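Local coordinates for protein heroin esterase (Rhodococcus sp., PDB 1LZL) that probably hydrolyses acetyl ester bonds, including those of heroin, as an alpha/beta hydrolase with a serine nucleophile, at residues 139-144 / 178-183; 168-173 / 247-252. All blocks are in the same frame, centred on the assembly; numbering follows the deposited sequence. Where two conformers were deposited one is given.

Interaction 1 (139-144 / 178-183); sequences YIHAHA and VVPVAF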
loop_
_atom_site.group_PDB
_atom_site.type_symbol
_atom_site.label_atom_id
_atom_site.label_comp_id
_atom_site.label_asym_id
_atom_site.label_seq_id
_atom_site.Cartn_x
_atom_site.Cartn_y
_atom_site.Cartn_z
ATOM N N TYR A 139 -11.115 -3.232 14.295
ATOM C CA TYR A 139 -11.705 -2.093 15.007
ATOM C C TYR A 139 -12.683 -1.351 14.133
ATOM O O TYR A 139 -13.800 -1.054 14.603
ATOM C CB TYR A 139 -10.559 -1.173 15.446
ATOM C CG TYR A 139 -11.093 0.150 15.976
ATOM C CD1 TYR A 139 -11.603 0.225 17.271
ATOM C CD2 TYR A 139 -11.069 1.298 15.180
ATOM C CE1 TYR A 139 -12.076 1.463 17.712
ATOM C CE2 TYR A 139 -11.541 2.523 15.600
ATOM C CZ TYR A 139 -12.036 2.565 16.898
ATOM O OH TYR A 139 -12.538 3.761 17.371
ATOM N N ILE A 140 -12.294 -0.956 12.909
ATOM C CA ILE A 140 -13.256 -0.155 12.109
ATOM C C ILE A 140 -14.524 -0.942 11.818
ATOM O O ILE A 140 -15.613 -0.348 11.771
ATOM C CB ILE A 140 -12.664 0.484 10.853
ATOM C CG1 ILE A 140 -12.146 -0.518 9.845
ATOM C CG2 ILE A 140 -11.599 1.509 11.266
ATOM C CD1 ILE A 140 -11.581 0.194 8.617
ATOM N N HIS A 141 -14.421 -2.260 11.650
ATOM C CA HIS A 141 -15.575 -3.091 11.340
ATOM C C HIS A 141 -16.468 -3.165 12.571
ATOM O O HIS A 141 -17.685 -2.960 12.432
ATOM C CB HIS A 141 -15.100 -4.496 10.925
ATOM C CG HIS A 141 -16.292 -5.359 10.637
ATOM N ND1 HIS A 141 -16.607 -6.369 11.498
ATOM C CD2 HIS A 141 -17.227 -5.337 9.649
ATOM C CE1 HIS A 141 -17.710 -6.978 11.038
ATOM N NE2 HIS A 141 -18.101 -6.369 9.929
ATOM N N ALA A 142 -15.875 -3.406 13.724
ATOM C CA ALA A 142 -16.663 -3.572 14.969
ATOM C C ALA A 142 -17.276 -2.269 15.416
ATOM O O ALA A 142 -18.329 -2.270 16.040
ATOM C CB ALA A 142 -15.788 -4.113 16.093
ATOM N N HIS A 143 -16.643 -1.143 15.152
ATOM C CA HIS A 143 -17.206 0.154 15.540
ATOM C C HIS A 143 -17.850 0.869 14.364
ATOM O O HIS A 143 -17.994 2.087 14.397
ATOM C CB HIS A 143 -16.093 1.007 16.178
ATOM C CG HIS A 143 -15.603 0.416 17.474
ATOM N ND1 HIS A 143 -16.016 0.871 18.707
ATOM C CD2 HIS A 143 -14.755 -0.600 17.750
ATOM C CE1 HIS A 143 -15.439 0.177 19.688
ATOM N NE2 HIS A 143 -14.664 -0.728 19.118
ATOM N N ALA A 144 -18.278 0.186 13.287
ATOM C CA ALA A 144 -18.668 0.893 12.060
ATOM C C ALA A 144 -19.824 1.850 12.301
ATOM O O ALA A 144 -19.841 2.964 11.829
ATOM C CB ALA A 144 -19.010 -0.061 10.900
ATOM N N VAL A 178 -14.032 -13.118 10.128
ATOM C CA VAL A 178 -14.708 -12.135 10.981
ATOM C C VAL A 178 -15.142 -10.909 10.197
ATOM O O VAL A 178 -16.271 -10.439 10.239
ATOM C CB VAL A 178 -13.797 -11.779 12.175
ATOM C CG1 VAL A 178 -14.443 -10.688 13.031
ATOM C CG2 VAL A 178 -13.529 -13.029 13.006
ATOM N N VAL A 179 -14.222 -10.333 9.430
ATOM C CA VAL A 179 -14.496 -9.053 8.753
ATOM C C VAL A 179 -14.648 -9.280 7.254
ATOM O O VAL A 179 -13.663 -9.782 6.664
ATOM C CB VAL A 179 -13.329 -8.056 8.923
ATOM C CG1 VAL A 179 -13.677 -6.728 8.205
ATOM C CG2 VAL A 179 -13.036 -7.863 10.385
ATOM N N PRO A 180 -15.768 -8.923 6.654
ATOM C CA PRO A 180 -15.920 -9.044 5.195
ATOM C C PRO A 180 -15.215 -7.830 4.550
ATOM O O PRO A 180 -15.395 -6.678 4.972
ATOM C CB PRO A 180 -17.414 -8.994 5.008
ATOM C CG PRO A 180 -17.859 -8.026 6.076
ATOM C CD PRO A 180 -17.016 -8.366 7.284
ATOM N N VAL A 181 -14.392 -8.084 3.535
ATOM C CA VAL A 181 -13.742 -7.021 2.766
ATOM C C VAL A 181 -14.382 -6.945 1.369
ATOM O O VAL A 181 -14.425 -7.991 0.681
ATOM C CB VAL A 181 -12.216 -7.266 2.730
ATOM C CG1 VAL A 181 -11.590 -6.210 1.815
ATOM C CG2 VAL A 181 -11.598 -7.217 4.117
ATOM N N ALA A 182 -14.901 -5.773 1.013
ATOM C CA ALA A 182 -15.640 -5.602 -0.246
ATOM C C ALA A 182 -14.724 -5.402 -1.463
ATOM O O ALA A 182 -15.111 -5.713 -2.595
ATOM C CB ALA A 182 -16.586 -4.417 -0.154
ATOM N N PHE A 183 -13.530 -4.866 -1.231
ATOM C CA PHE A 183 -12.642 -4.438 -2.328
ATOM C C PHE A 183 -11.204 -4.367 -1.835
ATOM O O PHE A 183 -10.984 -3.998 -0.667
ATOM C CB PHE A 183 -13.080 -3.092 -2.877
ATOM C CG PHE A 183 -12.395 -2.687 -4.186
ATOM C CD1 PHE A 183 -12.632 -3.388 -5.359
ATOM C CD2 PHE A 183 -11.527 -1.607 -4.203
ATOM C CE1 PHE A 183 -12.053 -3.025 -6.573
ATOM C CE2 PHE A 183 -10.949 -1.220 -5.406
ATOM C CZ PHE A 183 -11.188 -1.929 -6.575
#
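His141 and Val179 lie where the last turn of helix 128-142 meets the loop at 178-183, their CA atoms 6.6 Å apart, and no hydrogen bond joins the two backbones. On the helix side His141 alone makes the contact. Its first torsion sets CG anti to the backbone N (chi1 179°), which carries the imidazole off the helix and alongside the loop. The loop meets it with three residues in a row. Val179 lies over one face of the ring, with CB 4.3 Å above the ring plane and offset toward the rim. The His141 and Val179 side chains run past each other in opposite directions. Val179 CG1 comes to 3.8 Å from His141 CB, and Val179 CG2 lies 4.0 Å from His141 ND1, so one methyl meets CB and the other lies by the ring nitrogen. Pro180 crosses the histidine at about a right angle, and its CD is 3.5 Å from His141 NE2. The carbonyl of Val178 approaches obliquely, with Val178 O 3.8 Å from His141 CE1. No hydrogen bond forms; the ring packs by van der Waals contact against two aliphatic side chains and one carbonyl oxygen. With an alanine in place of His141, the imidazole is gone, and the methyls of Val179 and CD of Pro180 are likely to lose their packing partner. Val179 also rests on Leu137 and Leu138 of the same helix, while His141 reaches Pro151 and Ile154. Helix 128-142 ends close by: His143 N still bonds to Tyr139 O at 2.9 Å, but His143 itself leaves the helical conformation. The contact joins the end of helix 128-142 to the loop between helix 161-176 and strand 183-187, within the alpha/beta hydrolase fold.

Interaction 2 (168-173 / 247-252); sequences GTVLKA and TGLPPT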
loop_
_atom_site.group_PDB
_atom_site.type_symbol
_atom_site.label_atom_id
_atom_site.label_comp_id
_atom_site.label_asym_id
_atom_site.label_seq_id
_atom_site.Cartn_x
_atom_site.Cartn_y
_atom_site.Cartn_z
ATOM N N GLY A 168 -1.737 -8.982 2.655
ATOM C CA GLY A 168 -1.651 -9.899 3.768
ATOM C C GLY A 168 -2.814 -9.761 4.731
ATOM O O GLY A 168 -3.339 -10.792 5.246
ATOM N N THR A 169 -3.217 -8.515 4.979
ATOM C CA THR A 169 -4.388 -8.248 5.800
ATOM C C THR A 169 -5.651 -8.821 5.158
ATOM O O THR A 169 -6.518 -9.368 5.881
ATOM C CB THR A 169 -4.545 -6.727 5.987
ATOM O OG1 THR A 169 -3.366 -6.292 6.722
ATOM C CG2 THR A 169 -5.768 -6.418 6.830
ATOM N N VAL A 170 -5.788 -8.731 3.854
ATOM C CA VAL A 170 -6.968 -9.267 3.154
ATOM C C VAL A 170 -6.955 -10.786 3.171
ATOM O O VAL A 170 -8.034 -11.375 3.405
ATOM C CB VAL A 170 -7.044 -8.681 1.735
ATOM C CG1 VAL A 170 -8.061 -9.447 0.866
ATOM C CG2 VAL A 170 -7.388 -7.193 1.798
ATOM N N LEU A 171 -5.820 -11.437 3.032
ATOM C CA LEU A 171 -5.705 -12.881 3.214
ATOM C C LEU A 171 -6.138 -13.253 4.636
ATOM O O LEU A 171 -6.932 -14.192 4.808
ATOM C CB LEU A 171 -4.297 -13.422 2.950
ATOM C CG LEU A 171 -4.001 -13.532 1.448
ATOM C CD1 LEU A 171 -2.491 -13.539 1.234
ATOM C CD2 LEU A 171 -4.675 -14.792 0.894
ATOM N N LYS A 172 -5.616 -12.529 5.633
ATOM C CA LYS A 172 -5.927 -12.822 7.030
ATOM C C LYS A 172 -7.402 -12.638 7.292
ATOM O O LYS A 172 -8.040 -13.478 7.988
ATOM C CB LYS A 172 -5.064 -11.911 7.937
ATOM C CG LYS A 172 -5.294 -12.265 9.417
ATOM C CD LYS A 172 -4.132 -11.702 10.244
ATOM C CE LYS A 172 -2.945 -12.670 10.122
ATOM N NZ LYS A 172 -2.781 -13.561 11.323
ATOM N N ALA A 173 -8.031 -11.609 6.748
ATOM C CA ALA A 173 -9.465 -11.326 6.936
ATOM C C ALA A 173 -10.310 -12.463 6.371
ATOM O O ALA A 173 -11.248 -12.940 7.033
ATOM C CB ALA A 173 -9.843 -9.967 6.346
ATOM N N THR A 247 -8.605 -18.224 -3.817
ATOM C CA THR A 247 -10.040 -18.098 -4.053
ATOM C C THR A 247 -10.745 -17.332 -2.929
ATOM O O THR A 247 -10.272 -17.306 -1.786
ATOM C CB THR A 247 -10.740 -19.472 -4.208
ATOM O OG1 THR A 247 -10.655 -20.109 -2.930
ATOM C CG2 THR A 247 -10.041 -20.342 -5.267
ATOM N N GLY A 248 -11.878 -16.741 -3.317
ATOM C CA GLY A 248 -12.708 -16.068 -2.319
ATOM C C GLY A 248 -12.120 -14.770 -1.800
ATOM O O GLY A 248 -12.656 -14.227 -0.840
ATOM N N LEU A 249 -11.063 -14.231 -2.404
ATOM C CA LEU A 249 -10.579 -12.896 -2.090
ATOM C C LEU A 249 -11.447 -11.849 -2.760
ATOM O O LEU A 249 -12.219 -12.104 -3.699
ATOM C CB LEU A 249 -9.093 -12.757 -2.485
ATOM C CG LEU A 249 -8.191 -13.662 -1.629
ATOM C CD1 LEU A 249 -6.786 -13.706 -2.213
ATOM C CD2 LEU A 249 -8.122 -13.195 -0.170
ATOM N N PRO A 250 -11.433 -10.588 -2.298
ATOM C CA PRO A 250 -12.317 -9.563 -2.829
ATOM C C PRO A 250 -11.946 -9.102 -4.246
ATOM O O PRO A 250 -10.786 -9.249 -4.613
ATOM C CB PRO A 250 -12.094 -8.371 -1.864
ATOM C CG PRO A 250 -11.254 -8.843 -0.767
ATOM C CD PRO A 250 -10.513 -10.052 -1.253
ATOM N N PRO A 251 -12.889 -8.512 -4.982
ATOM C CA PRO A 251 -12.551 -7.841 -6.271
ATOM C C PRO A 251 -11.371 -6.914 -5.996
ATOM O O PRO A 251 -11.279 -6.272 -4.932
ATOM C CB PRO A 251 -13.808 -7.059 -6.655
ATOM C CG PRO A 251 -14.931 -7.734 -5.904
ATOM C CD PRO A 251 -14.312 -8.343 -4.671
ATOM N N THR A 252 -10.423 -6.896 -6.929
ATOM C CA THR A 252 -9.136 -6.255 -6.679
ATOM C C THR A 252 -8.719 -5.350 -7.820
ATOM O O THR A 252 -8.981 -5.673 -8.977
ATOM C CB THR A 252 -8.095 -7.380 -6.543
ATOM O OG1 THR A 252 -8.433 -8.142 -5.368
ATOM C CG2 THR A 252 -6.646 -6.878 -6.363
#
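Val170 is the first residue along helix 161-176 in this segment to meet the loop at 247-252. Its CG1 methyl, anti to the backbone N (chi1 167°), points at the ring of Pro250, and the two side chains meet tip to tip. Val170 CG1 lies only 3.3 Å from Pro250 CD, closer than usual for two carbons, so the packing is tight here. The same methyl is 3.9 Å from Leu249 CD2. Leu171 comes next. Its CB starts away from the loop, but the branched end of the side chain turns back and passes obliquely across Leu249. Leu171 CD2 is 3.9 Å from Leu249 CD1 and equally near CD2 of that residue. Leu249 thus has one or both methyls against each of two consecutive helix residues. No hydrogen bond crosses the contact, which is wholly apolar and buried. Beyond Pro250 the loop is braced from within: Thr252 OG1 donates to Pro250 O at 2.7 Å, tilted 28° from the carbonyl plane. Around this core, Leu249 also touches Leu273 of helix 263-275, and Leu171 touches Tyr269 there. Helix 161-176 follows the probable nucleophile elbow at Ser160, so the contact packs the helix behind that elbow against the loop entering strand 252-257, as in an alpha/beta hydrolase core.

Overall arrangement
Along the chain, helix 128-142 comes first, then strand 153-159, helix 161-176, strand 183-187 and, much later, strand 252-257. Interaction 1 closes a loop of 33 residues from the end of the first helix to the approach to strand 183-187. Interaction 2 closes one of 73 residues, from helix 161-176 to the approach to strand 252-257. The two cross, since 168-173 falls inside the first loop and 178-183 inside the second. Their centres are 13 Å apart, and they touch directly, with Phe183 CD1 3.2 Å from Pro251 O. Together they tie helices 128-142 and 161-176 to the lead-ins of two neighbouring parallel strands.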